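Local atomic coordinates of peptidoglycan synthase activator LpoP (Pseudomonas aeruginosa, PDB entry 6W5Q), a protein that is a lipoprotein that probably activates a peptidoglycan synthase in cell-wall assembly, its globular C-terminal domain being built of tetratricopeptide-type helices. Residues G13-L16 and A17-T21. Residues are numbered along the deposited sequence; the frame is centred on the assembly and turned at random.
Sequences GPVL and AMLTT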
# COMPACT_ATOMS: atom_id res chain seq x y z
N GLY A 13 -4.33 -19.31 2.71
CA GLY A 13 -3.41 -19.41 3.82
C GLY A 13 -2.05 -18.77 3.62
O GLY A 13 -1.61 -17.96 4.44
N PRO A 14 -1.34 -19.14 2.54
CA PRO A 14 0.01 -18.58 2.36
C PRO A 14 0.03 -17.07 2.30
O PRO A 14 0.83 -16.44 3.02
CB PRO A 14 0.48 -19.22 1.04
CG PRO A 14 -0.76 -19.73 0.39
CD PRO A 14 -1.66 -20.13 1.50
N VAL A 15 -0.82 -16.45 1.48
CA VAL A 15 -0.81 -14.99 1.42
C VAL A 15 -1.18 -14.41 2.77
O VAL A 15 -0.51 -13.50 3.28
CB VAL A 15 -1.73 -14.48 0.30
CG1 VAL A 15 -1.68 -12.97 0.26
CG2 VAL A 15 -1.32 -15.03 -1.05
N LEU A 16 -2.21 -14.98 3.41
CA LEU A 16 -2.64 -14.44 4.69
C LEU A 16 -1.56 -14.62 5.76
O LEU A 16 -1.39 -13.75 6.62
CB LEU A 16 -3.97 -15.08 5.13
CG LEU A 16 -4.50 -14.68 6.51
CD1 LEU A 16 -4.94 -13.23 6.53
CD2 LEU A 16 -5.69 -15.58 6.94
N ALA A 17 -0.82 -15.73 5.70
CA ALA A 17 0.26 -15.92 6.65
C ALA A 17 1.28 -14.79 6.55
O ALA A 17 1.70 -14.22 7.56
CB ALA A 17 0.92 -17.28 6.44
N MET A 18 1.68 -14.44 5.32
CA MET A 18 2.67 -13.39 5.13
C MET A 18 2.14 -12.03 5.56
O MET A 18 2.84 -11.26 6.23
CB MET A 18 3.12 -13.36 3.67
CG MET A 18 4.03 -14.55 3.29
SD MET A 18 5.48 -14.70 4.37
CE MET A 18 5.07 -16.12 5.38
N LEU A 19 0.89 -11.72 5.20
CA LEU A 19 0.25 -10.50 5.69
C LEU A 19 0.23 -10.46 7.21
O LEU A 19 0.63 -9.45 7.82
CB LEU A 19 -1.19 -10.39 5.14
CG LEU A 19 -1.32 -10.32 3.62
CD1 LEU A 19 -2.69 -9.84 3.19
CD2 LEU A 19 -0.24 -9.43 3.02
N THR A 20 -0.23 -11.54 7.83
CA THR A 20 -0.25 -11.62 9.30
C THR A 20 1.14 -11.40 9.88
O THR A 20 1.32 -10.65 10.85
CB THR A 20 -0.79 -12.98 9.73
OG1 THR A 20 -2.16 -13.09 9.35
CG2 THR A 20 -0.66 -13.14 11.23
N THR A 21 2.14 -12.08 9.31
CA THR A 21 3.51 -11.90 9.77
C THR A 21 3.97 -10.46 9.56
O THR A 21 4.57 -9.86 10.46
CB THR A 21 4.41 -12.89 9.03
OG1 THR A 21 4.06 -14.22 9.44
CG2 THR A 21 5.87 -12.62 9.35
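Thr20 turns its hydroxyl back onto the preceding turn of helix, where OG1 lies 2.9 Å from Leu16 O and donates to it. With chi1 at -66°, OG1 stands beside its own backbone N and CG2 points the other way from that nitrogen. The same carbonyl also accepts from Thr20 N, at 2.8 Å, and the two donors arrive from opposite faces of its plane, the hydroxyl 39° above it. One oxygen is thus gripped twice by one residue. Thr21 repeats the pattern a step later, its OG1 reaching Ala17 O at 3.0 Å. Beside the first of these bonds the Leu16 side chain crosses that of Thr20 at a slant, and Leu16 CD1 comes within 4.0 Å of Thr20 OG1. Around the helix, Val15 and Leu19 form an apolar pair, CG1 of the valine 4.3 Å from CG of the leucine, while that leucine CG also rests 3.3 Å from Val15 O. Val15 touches Ile44 and Leu19 touches Leu38 of helix 31-44, and both reach Val51 of helix 49-61. Threonine hydroxyls donating to the carbonyl four residues back are a common helical habit; the Val15/Leu19 side facing the next two helices is consistent with a tetratricopeptide-like array.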